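Local coordinates for protein putative carboxymuconolactone decarboxylase (PDB 2QEU) that is of unknown function but belongs to the carboxymuconolactone decarboxylase (AhpD-like) family, to which peroxiredoxin activity is generally assigned, at residues Val33-Ala36 / Glu41-Asp44; Leu75-Ile78 / Gly84-Asn87; Ser23-Leu28 / Thr89-Asn94; Thr52-Glu57 / Leu63-Lys68. All blocks are in the same frame, centred on the assembly; numbering follows the deposited sequence.

Interaction 1: Val33-Ala36 / Glu41-Asp44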
loop_
_atom_site.group_PDB
_atom_site.type_symbol
_atom_site.label_atom_id
_atom_site.label_comp_id
_atom_site.label_asym_id
_atom_site.label_seq_id
_atom_site.Cartn_x
_atom_site.Cartn_y
_atom_site.Cartn_z
ATOM N N VAL B 33 19.763 -0.009 -15.444
ATOM C CA VAL B 33 20.560 -0.723 -16.437
ATOM C C VAL B 33 19.694 -1.726 -17.187
ATOM O O VAL B 33 19.680 -1.755 -18.425
ATOM C CB VAL B 33 21.779 -1.466 -15.819
ATOM C CG1 VAL B 33 22.478 -2.329 -16.872
ATOM C CG2 VAL B 33 22.745 -0.465 -15.187
ATOM N N GLN B 34 18.939 -2.529 -16.429
ATOM C CA GLN B 34 18.047 -3.542 -17.008
ATOM C C GLN B 34 16.947 -2.882 -17.837
ATOM O O GLN B 34 16.655 -3.343 -18.928
ATOM C CB GLN B 34 17.428 -4.481 -15.926
ATOM C CG GLN B 34 17.366 -5.974 -16.386
ATOM C CD GLN B 34 16.419 -6.876 -15.544
ATOM O OE1 GLN B 34 16.373 -6.772 -14.324
ATOM N NE2 GLN B 34 15.719 -7.792 -16.205
ATOM N N LEU B 35 16.356 -1.800 -17.320
ATOM C CA LEU B 35 15.324 -1.053 -18.057
ATOM C C LEU B 35 15.899 -0.551 -19.391
ATOM O O LEU B 35 15.238 -0.619 -20.411
ATOM C CB LEU B 35 14.834 0.163 -17.303
ATOM C CG LEU B 35 13.548 0.809 -17.882
ATOM C CD1 LEU B 35 12.333 -0.089 -17.623
ATOM C CD2 LEU B 35 13.345 2.222 -17.287
ATOM N N ALA B 36 17.125 -0.032 -19.358
ATOM C CA ALA B 36 17.776 0.441 -20.584
ATOM C C ALA B 36 17.921 -0.686 -21.588
ATOM O O ALA B 36 17.686 -0.495 -22.786
ATOM C CB ALA B 36 19.145 1.062 -20.277
ATOM N N GLU B 41 13.316 2.852 -25.026
ATOM C CA GLU B 41 12.457 4.034 -25.195
ATOM C C GLU B 41 11.827 4.482 -23.890
ATOM O O GLU B 41 11.690 5.671 -23.642
ATOM C CB GLU B 41 11.345 3.803 -26.217
ATOM C CG GLU B 41 11.804 3.468 -27.603
ATOM C CD GLU B 41 10.660 3.363 -28.628
ATOM O OE1 GLU B 41 9.484 3.066 -28.283
ATOM O OE2 GLU B 41 10.950 3.576 -29.818
ATOM N N THR B 42 11.413 3.530 -23.056
ATOM C CA THR B 42 10.917 3.855 -21.694
ATOM C C THR B 42 12.014 4.435 -20.818
ATOM O O THR B 42 11.794 5.432 -20.137
ATOM C CB THR B 42 10.189 2.649 -21.001
ATOM O OG1 THR B 42 8.909 2.489 -21.619
ATOM C CG2 THR B 42 10.014 2.867 -19.462
ATOM N N PHE B 43 13.209 3.853 -20.876
ATOM C CA PHE B 43 14.332 4.352 -20.115
ATOM C C PHE B 43 14.645 5.802 -20.531
ATOM O O PHE B 43 14.890 6.628 -19.680
ATOM C CB PHE B 43 15.563 3.439 -20.285
ATOM C CG PHE B 43 16.846 4.024 -19.728
ATOM C CD1 PHE B 43 17.096 4.040 -18.365
ATOM C CD2 PHE B 43 17.810 4.552 -20.586
ATOM C CE1 PHE B 43 18.250 4.586 -17.854
ATOM C CE2 PHE B 43 18.968 5.108 -20.082
ATOM C CZ PHE B 43 19.198 5.130 -18.717
ATOM N N ASP B 44 14.590 6.102 -21.832
ATOM C CA ASP B 44 14.904 7.456 -22.338
ATOM C C ASP B 44 13.887 8.468 -21.790
ATOM O O ASP B 44 14.285 9.458 -21.205
ATOM C CB ASP B 44 14.962 7.491 -23.880
ATOM C CG ASP B 44 15.402 8.852 -24.425
ATOM O OD1 ASP B 44 16.309 9.517 -23.854
ATOM O OD2 ASP B 44 14.844 9.242 -25.461
#
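Ala36, whose carbonyl O is held by the hydroxyl of Ser10, sets its methyl over one face of the Phe43 ring, while Phe43 O in turn has Ser47 OG as a hydrogen-bond partner. The methyl makes a CH-pi contact: Ala36 CB stands 3.8 Å from the ring centroid of Phe43 and only 15° off the ring normal, displaced slightly toward CD2. A trans placement of CG relative to the backbone N (chi1 169°) swings the Phe43 ring into position against this methyl. Phe43 CB itself packs on the helix backbone, 3.7 Å from Ala36 CA. Leu35 works at the ring's edge instead. Its CD2 lies near the ring plane and presses on the stem of the phenylalanine, 3.7 Å from Phe43 CA. The same methyl group meets Thr42 CG2 at 4.0 Å, the two side chains crossing at about a right angle. Ile13 and Leu14 of helix 10-25 also pack on Phe43. Neighbouring subunits complete the packing: Trp118 of the second subunit lies on Leu35, and Leu107 of the second and Met53 of the third on Thr42. Apolar contacts thus join two successive helices, 30-38 and 40-53, linked by a tight turn in an all-helical subunit, where the hexamer's chains meet.

Interaction 2: Leu75-Ile78 / Gly84-Asn87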
loop_
_atom_site.group_PDB
_atom_site.type_symbol
_atom_site.label_atom_id
_atom_site.label_comp_id
_atom_site.label_asym_id
_atom_site.label_seq_id
_atom_site.Cartn_x
_atom_site.Cartn_y
_atom_site.Cartn_z
ATOM N N LEU B 75 10.429 8.504 0.710
ATOM C CA LEU B 75 9.580 7.675 -0.181
ATOM C C LEU B 75 10.107 6.246 -0.355
ATOM O O LEU B 75 9.306 5.292 -0.252
ATOM C CB LEU B 75 9.414 8.345 -1.545
ATOM C CG LEU B 75 8.543 9.623 -1.583
ATOM C CD1 LEU B 75 8.726 10.317 -2.947
ATOM C CD2 LEU B 75 7.059 9.358 -1.292
ATOM N N ASP B 76 11.418 6.085 -0.534
ATOM C CA ASP B 76 12.001 4.756 -0.586
ATOM C C ASP B 76 11.856 4.018 0.760
ATOM O O ASP B 76 11.746 2.781 0.765
ATOM C CB ASP B 76 13.444 4.778 -1.043
ATOM C CG ASP B 76 13.582 4.988 -2.535
ATOM O OD1 ASP B 76 12.560 4.904 -3.239
ATOM O OD2 ASP B 76 14.723 5.179 -3.015
ATOM N N ALA B 77 11.880 4.741 1.875
ATOM C CA ALA B 77 11.575 4.140 3.180
ATOM C C ALA B 77 10.187 3.551 3.221
ATOM O O ALA B 77 9.978 2.374 3.600
ATOM C CB ALA B 77 11.739 5.135 4.305
ATOM N N ILE B 78 9.226 4.359 2.767
ATOM C CA ILE B 78 7.848 3.915 2.706
ATOM C C ILE B 78 7.705 2.700 1.791
ATOM O O ILE B 78 7.126 1.672 2.205
ATOM C CB ILE B 78 6.874 5.035 2.279
ATOM C CG1 ILE B 78 7.044 6.268 3.176
ATOM C CG2 ILE B 78 5.442 4.510 2.345
ATOM C CD1 ILE B 78 7.188 5.936 4.674
ATOM N N GLY B 84 17.551 1.742 -3.461
ATOM C CA GLY B 84 17.226 3.126 -3.697
ATOM C C GLY B 84 17.417 4.029 -2.507
ATOM O O GLY B 84 17.917 5.138 -2.662
ATOM N N ILE B 85 17.051 3.567 -1.312
ATOM C CA ILE B 85 17.155 4.423 -0.118
ATOM C C ILE B 85 18.634 4.790 0.139
ATOM O O ILE B 85 18.962 5.949 0.428
ATOM C CB ILE B 85 16.463 3.853 1.164
ATOM C CG1 ILE B 85 16.088 5.031 2.069
ATOM C CG2 ILE B 85 17.389 2.857 1.931
ATOM C CD1 ILE B 85 15.361 4.656 3.282
ATOM N N VAL B 86 19.555 3.826 -0.033
ATOM C CA VAL B 86 20.959 4.112 0.161
ATOM C C VAL B 86 21.442 4.996 -0.999
ATOM O O VAL B 86 22.131 5.965 -0.758
ATOM C CB VAL B 86 21.765 2.808 0.259
ATOM C CG1 VAL B 86 23.277 3.057 0.097
ATOM C CG2 VAL B 86 21.417 2.106 1.553
ATOM N N ASN B 87 21.060 4.692 -2.250
ATOM C CA ASN B 87 21.456 5.558 -3.366
ATOM C C ASN B 87 21.049 7.037 -3.198
ATOM O O ASN B 87 21.838 7.939 -3.490
ATOM C CB ASN B 87 20.976 5.004 -4.728
ATOM C CG ASN B 87 21.715 3.716 -5.128
ATOM O OD1 ASN B 87 22.845 3.483 -4.684
ATOM N ND2 ASN B 87 21.096 2.909 -5.983
#
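Asp76 and Ala77 meet Ile85 at the closed end of a helical hairpin, in which helix 65-79 turns back through a short link into helix 82-94 of the AhpD-like fold. The tight, buried part is largely aliphatic. Ile85 carries CG1 trans to its backbone N (chi1 -154°) and stays extended beyond it, which drives CD1 to 3.8 Å from Ala77 CB and equally near Ala77 N. Closer to the backbones, Asp76 CB rests 3.9 Å from Ile85 CB. Ala125 and Thr121 of the same chain also pack on Ile85. The looser side begins at partly exposed Gly84 and continues with Val86 and Asn87, which do not reach 75-78. Asp76 OD1 lies close to a bound citrate that probably came from the crystallisation liquor. AhpD itself carries a redox-active CxxC pair, but this chain contains no cysteine. Val112 of the fourth subunit also packs on Asp76. Because Gly84 has no side chain, the Asp76 carboxylate can lie directly on the peptide that follows it, as part of the tight side. Asp76 OD2 is 3.0 Å from Gly84 C, yet its 3.3 Å approach to Ile85 N is too poorly angled to be a hydrogen bond.

Interaction 3: Ser23-Leu28 / Thr89-Asn94; sequences SDMGGL and TRAAMN
Met25, a selenomethionine here, lays its selenium against the methyl of Ala91, SE to CB 4.1 Å. The contact joins the C-terminal end of helix 10-25 to helix 82-94 across the interior of the all-helical AhpD-like subunit. Although the CB of Met25 leaves the backbone away from the other helix, bends at chi2 (-78°) and chi3 (-84°) fold the chain round so that SE reaches Ala91. The same methyl also faces the backbone, with Ala91 CB 3.3 Å from Asp24 O. Just beyond, Gly26 ends the helix with a positive phi of 71°, and the last carbonyl groups of the helix turn to water. Water 1 lies between Asp24 O and Ala91 O, 2.8 Å from the latter, and water 2 donates to Asp24 O at 2.8 Å; both have more acceptors near them than protons to give, so not every bond need be made at once. The carboxylate of Asp24 is engaged elsewhere, in a salt bridge to Arg50 and a hydrogen bond with His69, whose side chain also packs on Ala91. Acetate and citrate, probably from the crystallisation liquor, lie beside the Met25 side chain and may mark a pocket. A weak bond from Arg90 NH1 to water 3 belongs to one of two deposited conformers and is doubtful; more firmly, water 3 donates to Met25 O at 2.7 Å.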
loop_
_atom_site.group_PDB
_atom_site.type_symbol
_atom_site.label_atom_id
_atom_site.label_comp_id
_atom_site.label_asym_id
_atom_site.label_seq_id
_atom_site.Cartn_x
_atom_site.Cartn_y
_atom_site.Cartn_z
ATOM N N SER B 23 26.284 12.514 -12.202
ATOM C CA SER B 23 26.202 13.732 -11.413
ATOM C C SER B 23 25.264 13.563 -10.236
ATOM O O SER B 23 25.618 13.824 -9.077
ATOM C CB SER B 23 25.694 14.863 -12.303
ATOM O OG SER B 23 25.582 16.067 -11.578
ATOM N N ASP B 24 24.079 13.067 -10.544
ATOM C CA ASP B 24 23.033 12.985 -9.543
ATOM C C ASP B 24 23.233 11.844 -8.571
ATOM O O ASP B 24 23.054 12.032 -7.339
ATOM C CB ASP B 24 21.679 12.826 -10.203
ATOM C CG ASP B 24 20.561 13.010 -9.211
ATOM O OD1 ASP B 24 20.492 14.130 -8.610
ATOM O OD2 ASP B 24 19.811 12.028 -9.047
HETATM N N MSE B 25 23.596 10.681 -9.130
HETATM C CA MSE B 25 23.629 9.405 -8.398
HETATM C C MSE B 25 24.973 8.699 -8.283
HETATM O O MSE B 25 25.068 7.669 -7.599
HETATM C CB MSE B 25 22.598 8.420 -9.014
HETATM C CG MSE B 25 21.178 8.953 -9.020
HETATM SE SE MSE B 25 20.359 8.808 -7.228
HETATM C CE MSE B 25 19.747 6.956 -7.320
ATOM N N GLY B 26 26.018 9.226 -8.931
ATOM C CA GLY B 26 27.289 8.527 -8.954
ATOM C C GLY B 26 27.290 7.280 -9.817
ATOM O O GLY B 26 28.175 6.440 -9.666
ATOM N N GLY B 27 26.341 7.176 -10.749
ATOM C CA GLY B 27 26.196 5.998 -11.614
ATOM C C GLY B 27 24.727 5.567 -11.818
ATOM O O GLY B 27 23.794 6.146 -11.229
ATOM N N LEU B 28 24.535 4.571 -12.690
ATOM C CA LEU B 28 23.201 4.076 -13.054
ATOM C C LEU B 28 22.822 2.843 -12.218
ATOM O O LEU B 28 23.455 1.800 -12.303
ATOM C CB LEU B 28 23.156 3.742 -14.553
ATOM C CG LEU B 28 21.790 3.470 -15.181
ATOM C CD1 LEU B 28 20.920 4.708 -15.037
ATOM C CD2 LEU B 28 21.900 3.039 -16.633
ATOM N N THR B 89 20.271 8.480 -0.235
ATOM C CA THR B 89 20.988 9.001 0.938
ATOM C C THR B 89 22.376 9.510 0.506
ATOM O O THR B 89 22.783 10.622 0.845
ATOM C CB THR B 89 21.118 7.974 2.069
ATOM O OG1 THR B 89 19.809 7.665 2.526
ATOM C CG2 THR B 89 21.965 8.527 3.261
ATOM N N ARG B 90 23.101 8.657 -0.212
ATOM C CA ARG B 90 24.391 9.017 -0.792
ATOM C C ARG B 90 24.279 10.319 -1.608
ATOM O O ARG B 90 25.031 11.265 -1.389
ATOM C CB ARG B 90 24.931 7.855 -1.649
ATOM C CG ARG B 90 26.365 8.025 -2.119
ATOM C CD ARG B 90 26.793 6.890 -3.070
ATOM N NE ARG B 90 26.737 5.558 -2.457
ATOM C CZ ARG B 90 25.878 4.589 -2.781
ATOM N NH1 ARG B 90 24.987 4.747 -3.748
ATOM N NH2 ARG B 90 25.928 3.409 -2.159
ATOM N N ALA B 91 23.314 10.369 -2.525
ATOM C CA ALA B 91 23.076 11.549 -3.362
ATOM C C ALA B 91 22.792 12.799 -2.496
ATOM O O ALA B 91 23.399 13.861 -2.691
ATOM C CB ALA B 91 21.918 11.272 -4.351
ATOM N N ALA B 92 21.888 12.659 -1.520
ATOM C CA ALA B 92 21.520 13.791 -0.678
ATOM C C ALA B 92 22.758 14.344 0.034
ATOM O O ALA B 92 22.928 15.565 0.169
ATOM C CB ALA B 92 20.386 13.407 0.357
HETATM N N MSE B 93 23.582 13.432 0.561
HETATM C CA MSE B 93 24.725 13.813 1.391
HETATM C C MSE B 93 25.839 14.376 0.521
HETATM O O MSE B 93 26.518 15.337 0.902
HETATM C CB MSE B 93 25.202 12.629 2.222
HETATM C CG MSE B 93 24.245 12.333 3.365
HETATM SE SE MSE B 93 24.699 10.818 4.433
HETATM C CE MSE B 93 26.440 11.468 5.184
ATOM N N ASN B 94 25.980 13.816 -0.677
ATOM C CA ASN B 94 26.858 14.423 -1.673
ATOM C C ASN B 94 26.455 15.857 -1.978
ATOM O O ASN B 94 27.345 16.696 -2.263
ATOM C CB ASN B 94 26.938 13.568 -2.955
ATOM C CG ASN B 94 27.897 12.396 -2.832
ATOM O OD1 ASN B 94 28.871 12.457 -2.076
ATOM N ND2 ASN B 94 27.661 11.346 -3.610
HETATM O O HOH W 1 23.678 14.442 -5.464
HETATM O O HOH W 2 25.563 12.250 -6.172
HETATM O O HOH W 3 24.046 7.589 -5.153
#

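Interaction 4: Thr52-Glu57 / Leu63-Lys68; sequences TMLKSE and LPLKYK
The chain leaves helix 40-53 at Leu54 and starts helix 65-79 after Pro64, its N-cap residue, with Glu57 CA and Pro64 CA 6.1 Å apart at the nearest approach of the backbones. From the new helix Lys68 runs fully extended beyond CG and puts its ammonium among the carbonyl groups where the old one ends. NZ bonds to Lys55 O at 2.8 Å, in the carbonyl plane on a lone pair. Its bond to Met53 O, at 3.0 Å, comes instead from 40° above that carbonyl's plane. Water 4 accepts a third NZ bond. Nearer the root of the lysine chain, Leu54 slides past Lys68 in the opposite direction, its CD2 3.9 Å from Lys68 CB, while Leu65 CD1 touches Leu54 O at 3.5 Å. On the more exposed side the Glu57 carboxylate lies against the Pro64 ring; water 6 donates to Glu57 OE1 (2.8 Å) and accepts from Leu65 N (2.9 Å). Beyond the subunit, Lys55 NZ forms a salt bridge with Glu41 of the third subunit. A positive charge thus sits at the C-terminal end of one helix and a negative one at the N-terminal start of the next, a placement that should suit both helix dipoles.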
loop_
_atom_site.group_PDB
_atom_site.type_symbol
_atom_site.label_atom_id
_atom_site.label_comp_id
_atom_site.label_asym_id
_atom_site.label_seq_id
_atom_site.Cartn_x
_atom_site.Cartn_y
_atom_site.Cartn_z
ATOM N N THR B 52 14.604 16.574 -15.365
ATOM C CA THR B 52 13.894 17.810 -15.000
ATOM C C THR B 52 13.558 17.801 -13.492
ATOM O O THR B 52 13.821 18.783 -12.756
ATOM C CB THR B 52 12.649 18.070 -15.880
ATOM O OG1 THR B 52 12.009 19.280 -15.451
ATOM C CG2 THR B 52 11.668 16.969 -15.798
HETATM N N MSE B 53 13.065 16.667 -13.006
HETATM C CA MSE B 53 12.628 16.625 -11.605
HETATM C C MSE B 53 13.766 16.856 -10.617
HETATM O O MSE B 53 13.564 17.497 -9.597
HETATM C CB MSE B 53 11.975 15.306 -11.301
HETATM C CG MSE B 53 10.582 15.183 -11.874
HETATM SE SE MSE B 53 9.964 13.371 -11.477
HETATM C CE MSE B 53 8.165 13.507 -12.082
ATOM N N LEU B 54 14.969 16.402 -10.969
ATOM C CA LEU B 54 16.117 16.466 -10.079
ATOM C C LEU B 54 17.123 17.567 -10.509
ATOM O O LEU B 54 18.292 17.592 -10.096
ATOM C CB LEU B 54 16.750 15.070 -9.997
ATOM C CG LEU B 54 15.995 14.121 -9.094
ATOM C CD1 LEU B 54 16.445 12.650 -9.228
ATOM C CD2 LEU B 54 16.087 14.582 -7.632
ATOM N N LYS B 55 16.639 18.495 -11.327
ATOM C CA LYS B 55 17.399 19.696 -11.669
ATOM C C LYS B 55 17.996 20.343 -10.404
ATOM O O LYS B 55 17.354 20.442 -9.354
ATOM C CB LYS B 55 16.454 20.663 -12.407
ATOM C CG LYS B 55 17.107 21.824 -13.019
ATOM C CD LYS B 55 16.408 22.240 -14.314
ATOM C CE LYS B 55 15.031 22.841 -14.080
ATOM N NZ LYS B 55 14.206 22.697 -15.327
ATOM N N SER B 56 19.241 20.767 -10.514
ATOM C CA SER B 56 19.913 21.496 -9.431
ATOM C C SER B 56 19.482 22.970 -9.378
ATOM O O SER B 56 18.912 23.509 -10.317
ATOM C CB SER B 56 21.426 21.463 -9.622
ATOM O OG SER B 56 21.742 22.156 -10.794
ATOM N N GLU B 57 19.765 23.592 -8.242
ATOM C CA GLU B 57 19.576 25.025 -8.082
ATOM C C GLU B 57 20.391 25.812 -9.121
ATOM O O GLU B 57 19.886 26.782 -9.689
ATOM C CB GLU B 57 19.991 25.433 -6.675
ATOM C CG GLU B 57 18.998 25.054 -5.601
ATOM C CD GLU B 57 19.473 25.468 -4.231
ATOM O OE1 GLU B 57 20.349 24.776 -3.636
ATOM O OE2 GLU B 57 18.970 26.503 -3.750
ATOM N N LEU B 63 13.929 24.087 -5.147
ATOM C CA LEU B 63 14.102 23.229 -3.969
ATOM C C LEU B 63 15.525 22.669 -4.018
ATOM O O LEU B 63 15.906 22.101 -5.015
ATOM C CB LEU B 63 13.076 22.086 -4.048
ATOM C CG LEU B 63 12.957 21.098 -2.868
ATOM C CD1 LEU B 63 12.585 21.812 -1.615
ATOM C CD2 LEU B 63 11.963 19.981 -3.215
ATOM N N PRO B 64 16.331 22.905 -2.979
ATOM C CA PRO B 64 17.698 22.400 -2.963
ATOM C C PRO B 64 17.790 20.890 -3.220
ATOM O O PRO B 64 16.951 20.117 -2.734
ATOM C CB PRO B 64 18.169 22.725 -1.550
ATOM C CG PRO B 64 17.355 23.912 -1.153
ATOM C CD PRO B 64 16.026 23.707 -1.774
ATOM N N LEU B 65 18.794 20.501 -4.004
ATOM C CA LEU B 65 18.967 19.105 -4.415
ATOM C C LEU B 65 19.041 18.150 -3.224
ATOM O O LEU B 65 18.515 17.041 -3.286
ATOM C CB LEU B 65 20.231 18.938 -5.254
ATOM C CG LEU B 65 20.499 17.621 -5.979
ATOM C CD1 LEU B 65 19.277 17.163 -6.813
ATOM C CD2 LEU B 65 21.764 17.751 -6.846
ATOM N N LYS B 66 19.727 18.574 -2.170
ATOM C CA LYS B 66 19.792 17.748 -0.967
ATOM C C LYS B 66 18.410 17.385 -0.405
ATOM O O LYS B 66 18.173 16.244 0.072
ATOM C CB LYS B 66 20.638 18.407 0.101
ATOM C CG LYS B 66 20.175 19.773 0.573
ATOM C CD LYS B 66 21.270 20.328 1.545
ATOM C CE LYS B 66 20.959 21.738 1.989
ATOM N NZ LYS B 66 22.041 22.369 2.773
ATOM N N TYR B 67 17.486 18.345 -0.466
ATOM C CA TYR B 67 16.112 18.110 0.014
ATOM C C TYR B 67 15.248 17.302 -0.967
ATOM O O TYR B 67 14.387 16.516 -0.544
ATOM C CB TYR B 67 15.448 19.429 0.427
ATOM C CG TYR B 67 16.190 20.085 1.572
ATOM C CD1 TYR B 67 16.613 19.353 2.688
ATOM C CD2 TYR B 67 16.524 21.426 1.527
ATOM C CE1 TYR B 67 17.359 19.950 3.720
ATOM C CE2 TYR B 67 17.236 22.033 2.541
ATOM C CZ TYR B 67 17.657 21.317 3.636
ATOM O OH TYR B 67 18.388 21.962 4.615
ATOM N N LYS B 68 15.517 17.466 -2.274
ATOM C CA LYS B 68 14.915 16.616 -3.277
ATOM C C LYS B 68 15.240 15.151 -2.989
ATOM O O LYS B 68 14.363 14.297 -2.943
ATOM C CB LYS B 68 15.379 16.974 -4.674
ATOM C CG LYS B 68 14.908 18.343 -5.150
ATOM C CD LYS B 68 15.094 18.511 -6.684
ATOM C CE LYS B 68 14.469 19.800 -7.128
ATOM N NZ LYS B 68 14.696 20.036 -8.556
HETATM O O HOH W 4 13.323 21.347 -10.576
HETATM O O HOH W 5 17.937 20.954 -6.817
HETATM O O HOH W 6 20.697 22.377 -5.086
#

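How the interactions relate
Interaction 3 opens first, at the end of helix 10-25, and closes last, on helix 82-94, so the other three lie inside its loop. Within it they follow in series: interaction 1 closes the turn between helices 30-38 and 40-53, interaction 4 the loop from helix 40-53 to helix 65-79, and interaction 2 the link from helix 65-79 to helix 82-94. None of these three crosses or touches another, but each meets interaction 3: Val33 and Phe43 pack on Leu28, Leu54 and Leu65 on Asp24, and Asn87 on Met25. Three local turns are thus gathered by one long-range contact that brings the N-terminal helix to the later part of the fold.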